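Local structure of 6-carboxyhexanoate-coa ligase (5FLL) at residues 27-32 with 52-57; 82-87 with 213-218. The protein is a 6-carboxyhexanoate--CoA ligase, also named pimeloyl-CoA synthase, and holds pimeloyl-AMP, pyrophosphate and magnesium ions in one site. All coordinates share one frame; numbering follows the deposited sequence.

Contact 1 of 2, residues 27-32 with 52-57. With PPV (pyrophosphate), chain D; WAQ (pimeloyl-AMP), chain C.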
# COMPACT_ATOMS: atom_id res chain seq x y z
N HIS A 27 16.05 -2.75 2.54
CA HIS A 27 15.00 -3.53 1.90
C HIS A 27 14.94 -4.89 2.57
O HIS A 27 15.97 -5.53 2.80
CB HIS A 27 15.30 -3.71 0.42
CG HIS A 27 14.42 -4.69 -0.26
ND1 HIS A 27 13.10 -4.43 -0.55
CD2 HIS A 27 14.67 -5.94 -0.74
CE1 HIS A 27 12.58 -5.46 -1.20
NE2 HIS A 27 13.52 -6.38 -1.34
N ILE A 28 13.75 -5.30 2.94
CA ILE A 28 13.57 -6.56 3.63
C ILE A 28 12.93 -7.53 2.70
O ILE A 28 13.45 -8.65 2.48
CB ILE A 28 12.65 -6.43 4.88
CG1 ILE A 28 13.28 -5.55 5.94
CG2 ILE A 28 12.32 -7.82 5.42
CD1 ILE A 28 14.43 -6.21 6.67
N SER A 29 11.78 -7.13 2.14
CA SER A 29 11.02 -8.07 1.31
C SER A 29 10.21 -7.36 0.24
O SER A 29 9.77 -6.22 0.42
CB SER A 29 10.09 -8.93 2.18
OG SER A 29 9.36 -9.84 1.34
N GLY A 30 9.99 -8.07 -0.87
CA GLY A 30 9.15 -7.60 -1.94
C GLY A 30 8.33 -8.74 -2.47
O GLY A 30 8.77 -9.89 -2.50
N GLY A 31 7.13 -8.43 -2.94
CA GLY A 31 6.28 -9.43 -3.53
C GLY A 31 5.39 -8.87 -4.61
O GLY A 31 4.98 -7.70 -4.58
N GLU A 32 5.01 -9.75 -5.53
CA GLU A 32 4.09 -9.44 -6.60
C GLU A 32 3.21 -10.66 -6.92
O GLU A 32 3.69 -11.80 -6.98
CB GLU A 32 4.85 -8.98 -7.85
CG GLU A 32 6.15 -9.74 -8.07
CD GLU A 32 7.33 -9.10 -7.36
OE1 GLU A 32 7.37 -7.86 -7.25
OE2 GLU A 32 8.23 -9.84 -6.94
N LEU A 52 6.61 -10.06 7.12
CA LEU A 52 6.78 -10.03 8.61
C LEU A 52 7.74 -11.09 9.13
O LEU A 52 8.27 -10.98 10.20
CB LEU A 52 5.44 -10.22 9.33
CG LEU A 52 4.40 -9.12 9.21
CD1 LEU A 52 3.15 -9.42 10.03
CD2 LEU A 52 4.98 -7.79 9.64
N SER A 53 7.93 -12.16 8.40
CA SER A 53 8.72 -13.25 8.94
C SER A 53 10.01 -13.43 8.12
O SER A 53 10.49 -14.53 7.95
CB SER A 53 7.89 -14.53 8.88
OG SER A 53 7.53 -14.81 7.55
N HIS A 54 10.56 -12.33 7.59
CA HIS A 54 11.69 -12.44 6.70
C HIS A 54 13.00 -12.59 7.46
O HIS A 54 13.20 -11.95 8.49
CB HIS A 54 11.76 -11.23 5.75
CG HIS A 54 12.50 -11.52 4.49
ND1 HIS A 54 13.87 -11.62 4.43
CD2 HIS A 54 12.05 -11.75 3.23
CE1 HIS A 54 14.23 -11.89 3.19
NE2 HIS A 54 13.15 -11.97 2.44
N SER A 55 13.89 -13.41 6.93
CA SER A 55 15.22 -13.66 7.53
C SER A 55 16.15 -12.45 7.54
O SER A 55 17.02 -12.37 8.38
CB SER A 55 15.94 -14.82 6.81
OG SER A 55 16.13 -14.55 5.41
N ARG A 56 15.92 -11.49 6.63
CA ARG A 56 16.64 -10.23 6.66
C ARG A 56 16.19 -9.32 7.82
O ARG A 56 16.89 -8.36 8.14
CB ARG A 56 16.48 -9.49 5.34
CG ARG A 56 17.24 -10.13 4.18
CD ARG A 56 16.87 -9.57 2.81
NE ARG A 56 17.26 -8.16 2.67
CZ ARG A 56 18.47 -7.75 2.27
NH1 ARG A 56 19.44 -8.61 1.97
NH2 ARG A 56 18.70 -6.44 2.21
N GLY A 57 15.07 -9.61 8.46
CA GLY A 57 14.64 -8.83 9.62
C GLY A 57 13.16 -8.42 9.62
O GLY A 57 12.42 -8.64 8.64
O11 PPV D . 12.67 -8.46 -2.79
P1 PPV D . 12.78 -9.96 -2.74
O21 PPV D . 12.03 -10.69 -3.81
O31 PPV D . 14.19 -10.50 -2.46
OPP PPV D . 11.87 -10.34 -1.43
P2 PPV D . 11.80 -11.85 -0.82
O12 PPV D . 11.35 -12.75 -1.95
O22 PPV D . 10.77 -11.76 0.29
O32 PPV D . 13.24 -12.14 -0.41
N1 WAQ C . 11.74 -7.92 -10.23
C2 WAQ C . 13.08 -7.55 -10.37
N3 WAQ C . 14.01 -8.01 -9.45
C4 WAQ C . 13.59 -8.79 -8.43
C5 WAQ C . 12.30 -9.16 -8.32
C6 WAQ C . 11.39 -8.71 -9.21
N6 WAQ C . 10.13 -9.08 -9.04
N7 WAQ C . 12.19 -9.96 -7.25
C8 WAQ C . 13.38 -10.08 -6.69
N9 WAQ C . 14.25 -9.36 -7.43
C1' WAQ C . 15.68 -9.15 -7.20
C2' WAQ C . 15.81 -8.24 -6.00
O2' WAQ C . 16.99 -7.50 -6.08
C3' WAQ C . 15.95 -9.24 -4.86
O3' WAQ C . 16.52 -8.63 -3.70
C4' WAQ C . 16.90 -10.21 -5.49
O4' WAQ C . 16.43 -10.32 -6.87
C5' WAQ C . 16.74 -11.58 -4.85
O5' WAQ C . 15.40 -11.74 -4.62
OAB WAQ C . 15.56 -22.87 -5.71
OAC WAQ C . 14.69 -16.17 -3.73
OAD WAQ C . 15.44 -13.15 -2.45
OAE WAQ C . 14.89 -22.77 -7.89
OAH WAQ C . 13.35 -13.17 -4.03
CAK WAQ C . 16.39 -18.64 -6.84
CAL WAQ C . 16.41 -20.19 -6.64
CAM WAQ C . 15.92 -17.93 -5.58
CAN WAQ C . 15.01 -20.74 -6.59
CAO WAQ C . 16.22 -16.45 -5.66
OAU WAQ C . 15.57 -14.30 -4.77
CAW WAQ C . 15.18 -22.25 -6.75
CAX WAQ C . 15.38 -15.64 -4.62
PBG WAQ C . 14.84 -13.13 -3.96
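Part of the pyrophosphate pocket is formed by the bulged edge strand 27-32 and the turn 54-57, joined where R56 grips the carbonyl oxygen of H27 and the H54 ring lies over that of I28. R56 comes side-on: NE and NH2 both bond H27 O, each at 2.9 Å, with the oxygen in the guanidinium plane; a bend at chi3 (66°) turns the group back to the strand. NH1 is held by D196 O, so the guanidinium also ties in a neighbouring loop. I28 O sits 3.3 Å above the centre of the H54 ring, too poorly angled for a bond to NE2. The rotation of that ring is fixed at two edges: R56 N donates to H54 ND1 at 3.0 Å, almost straight (170°), and H54 NE2 donates to pyrophosphate O32 at 2.9 Å. Alongside, I28 CG2 packs on H54 CB at 3.5 Å, while its CD1 reaches the backbone of R56 and G57. H27, its CG anti to the backbone N (chi1 169°), donates from NE2 to pyrophosphate O11 at 2.7 Å. S29 OG and G30 N bind pyrophosphate O22 and the bridging OPP, and K50 and R146 add further bonds to the anion. I28 and S29 both face A15 of strand 8-17, a classic beta bulge in a strand that lines an anion-binding pocket.

Contact 2 of 2, residues 82-87 with 213-218. With WAQ (pimeloyl-AMP), chain C.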
# COMPACT_ATOMS: atom_id res chain seq x y z
N HIS A 82 16.50 -27.61 -15.03
CA HIS A 82 17.53 -28.56 -14.70
C HIS A 82 18.25 -28.11 -13.41
O HIS A 82 18.51 -26.93 -13.21
CB HIS A 82 18.50 -28.68 -15.86
CG HIS A 82 19.64 -29.61 -15.58
ND1 HIS A 82 19.48 -30.97 -15.40
CD2 HIS A 82 20.97 -29.38 -15.48
CE1 HIS A 82 20.65 -31.53 -15.18
NE2 HIS A 82 21.57 -30.59 -15.21
N THR A 83 18.58 -29.06 -12.56
CA THR A 83 19.25 -28.77 -11.31
C THR A 83 20.70 -29.23 -11.40
O THR A 83 20.97 -30.39 -11.62
CB THR A 83 18.55 -29.46 -10.12
OG1 THR A 83 17.21 -28.96 -10.03
CG2 THR A 83 19.26 -29.17 -8.82
N ASN A 84 21.61 -28.27 -11.27
CA ASN A 84 23.05 -28.54 -11.18
C ASN A 84 23.49 -28.58 -9.73
O ASN A 84 23.51 -27.56 -9.04
CB ASN A 84 23.85 -27.49 -11.94
CG ASN A 84 23.35 -27.31 -13.39
OD1 ASN A 84 23.76 -28.03 -14.29
ND2 ASN A 84 22.46 -26.34 -13.60
N GLU A 85 23.83 -29.77 -9.28
CA GLU A 85 24.37 -29.98 -7.95
C GLU A 85 25.82 -29.58 -7.97
O GLU A 85 26.61 -30.19 -8.68
CB GLU A 85 24.28 -31.47 -7.54
CG GLU A 85 22.88 -32.04 -7.49
CD GLU A 85 22.07 -31.53 -6.32
OE1 GLU A 85 22.66 -31.15 -5.29
OE2 GLU A 85 20.84 -31.51 -6.43
N VAL A 86 26.20 -28.62 -7.14
CA VAL A 86 27.60 -28.24 -6.96
C VAL A 86 27.95 -28.35 -5.48
O VAL A 86 27.06 -28.41 -4.66
CB VAL A 86 27.87 -26.81 -7.48
CG1 VAL A 86 27.65 -26.78 -8.98
CG2 VAL A 86 26.94 -25.81 -6.80
N SER A 87 29.24 -28.39 -5.14
CA SER A 87 29.64 -28.62 -3.77
C SER A 87 30.03 -27.37 -3.03
O SER A 87 30.29 -27.43 -1.84
CB SER A 87 30.80 -29.60 -3.74
OG SER A 87 30.63 -30.59 -4.74
N GLN A 213 18.21 -23.00 -15.17
CA GLN A 213 19.29 -23.84 -14.70
C GLN A 213 19.58 -23.51 -13.25
O GLN A 213 20.18 -22.48 -12.93
CB GLN A 213 20.53 -23.60 -15.56
CG GLN A 213 20.38 -24.08 -17.01
CD GLN A 213 20.57 -25.58 -17.14
OE1 GLN A 213 21.28 -26.17 -16.35
NE2 GLN A 213 19.97 -26.18 -18.16
N ARG A 214 19.13 -24.37 -12.36
CA ARG A 214 19.34 -24.16 -10.95
C ARG A 214 20.74 -24.60 -10.58
O ARG A 214 21.30 -25.54 -11.16
CB ARG A 214 18.33 -24.96 -10.15
CG ARG A 214 16.90 -24.58 -10.47
CD ARG A 214 15.92 -25.52 -9.81
NE ARG A 214 15.74 -25.21 -8.41
CZ ARG A 214 16.01 -26.06 -7.42
NH1 ARG A 214 16.49 -27.25 -7.67
NH2 ARG A 214 15.79 -25.69 -6.17
N ILE A 215 21.30 -23.90 -9.61
CA ILE A 215 22.66 -24.12 -9.17
C ILE A 215 22.59 -24.06 -7.64
O ILE A 215 22.17 -23.05 -7.05
CB ILE A 215 23.61 -23.02 -9.71
CG1 ILE A 215 23.49 -22.90 -11.25
CG2 ILE A 215 25.03 -23.31 -9.31
CD1 ILE A 215 24.31 -21.79 -11.87
N THR A 216 22.91 -25.18 -7.01
CA THR A 216 22.49 -25.39 -5.62
C THR A 216 23.30 -24.62 -4.58
O THR A 216 22.89 -24.57 -3.41
CB THR A 216 22.56 -26.87 -5.24
OG1 THR A 216 23.88 -27.32 -5.51
CG2 THR A 216 21.54 -27.67 -6.05
N ALA A 217 24.45 -24.09 -4.98
CA ALA A 217 25.23 -23.22 -4.11
C ALA A 217 25.82 -22.08 -4.90
O ALA A 217 26.71 -22.29 -5.69
CB ALA A 217 26.34 -24.00 -3.43
N MET A 218 25.33 -20.86 -4.64
CA MET A 218 25.80 -19.65 -5.33
C MET A 218 26.43 -18.63 -4.38
O MET A 218 27.06 -17.67 -4.83
CB MET A 218 24.65 -19.01 -6.10
CG MET A 218 24.18 -19.82 -7.30
SD MET A 218 25.42 -19.71 -8.63
CE MET A 218 24.88 -18.19 -9.36
N1 WAQ C . 11.74 -7.92 -10.23
C2 WAQ C . 13.08 -7.55 -10.37
N3 WAQ C . 14.01 -8.01 -9.45
C4 WAQ C . 13.59 -8.79 -8.43
C5 WAQ C . 12.30 -9.16 -8.32
C6 WAQ C . 11.39 -8.71 -9.21
N6 WAQ C . 10.13 -9.08 -9.04
N7 WAQ C . 12.19 -9.96 -7.25
C8 WAQ C . 13.38 -10.08 -6.69
N9 WAQ C . 14.25 -9.36 -7.43
C1' WAQ C . 15.68 -9.15 -7.20
C2' WAQ C . 15.81 -8.24 -6.00
O2' WAQ C . 16.99 -7.50 -6.08
C3' WAQ C . 15.95 -9.24 -4.86
O3' WAQ C . 16.52 -8.63 -3.70
C4' WAQ C . 16.90 -10.21 -5.49
O4' WAQ C . 16.43 -10.32 -6.87
C5' WAQ C . 16.74 -11.58 -4.85
O5' WAQ C . 15.40 -11.74 -4.62
OAB WAQ C . 15.56 -22.87 -5.71
OAC WAQ C . 14.69 -16.17 -3.73
OAD WAQ C . 15.44 -13.15 -2.45
OAE WAQ C . 14.89 -22.77 -7.89
OAH WAQ C . 13.35 -13.17 -4.03
CAK WAQ C . 16.39 -18.64 -6.84
CAL WAQ C . 16.41 -20.19 -6.64
CAM WAQ C . 15.92 -17.93 -5.58
CAN WAQ C . 15.01 -20.74 -6.59
CAO WAQ C . 16.22 -16.45 -5.66
OAU WAQ C . 15.57 -14.30 -4.77
CAW WAQ C . 15.18 -22.25 -6.75
CAX WAQ C . 15.38 -15.64 -4.62
PBG WAQ C . 14.84 -13.13 -3.96
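R214 and T83 lie side by side and point the same way from one face of a parallel strand pair, 82-84 with 213-215, at the edge of the mixed sheet. R214 NH1 donates to T83 OG1 at 3.0 Å, the hydroxyl oxygen lying in the guanidinium plane. The remaining nitrogens face pimeloyl-AMP: R214 NE donates to pimeloyl-AMP OAE at 2.6 Å, nearly straight at 174°, and R214 NH2 to OAB, so both carboxylate oxygens are held while T83 steadies the far edge of the guanidinium. The chain, extended through chi2, kinks at the CG-CD bond (79°) and so presents NE to the carboxylate.

On the other face, the N84 and Q213 amides are turned 37° apart. N84 ND2 gives one hydrogen to Q213 OE1, in its own amide plane, and the other to R214 O at 2.8 Å. That carbonyl also accepts from N84 N, the two donors arriving from opposite faces of its plane. Q213 OE1 in addition meets the edge of the H82 ring, and its NE2 is bonded to M210 O.

Past the strands, V86 and T216 slide by each other in opposite directions. V86 CG2 packs on A217 CB at 3.9 Å and on I215 CG2, while T216 OG1 accepts from V86 N at 3.1 Å, almost in line with the N-H bond.

Overall arrangement
Contact 1 closes before contact 2 opens along the chain, and their centres lie 24 Å apart, with nearest atoms about 14 Å from each other. They share no sheet: 27-32 is on strand 26-36, at the edge of the three-stranded antiparallel sheet, whereas 82-87 and 213-218 take in the ends of strands 81-84 and 211-215, neighbours at one edge of the seven-stranded mixed sheet, and the residues after them. Pimeloyl-AMP spans the gap, its adenine N6 in a weak hydrogen bond with E32 of contact 1 and its carboxylate at R214 of contact 2, with Y200, S195 and Y212 also bonded to it. Two separate sheets of one chain thus contribute to a single ligand site.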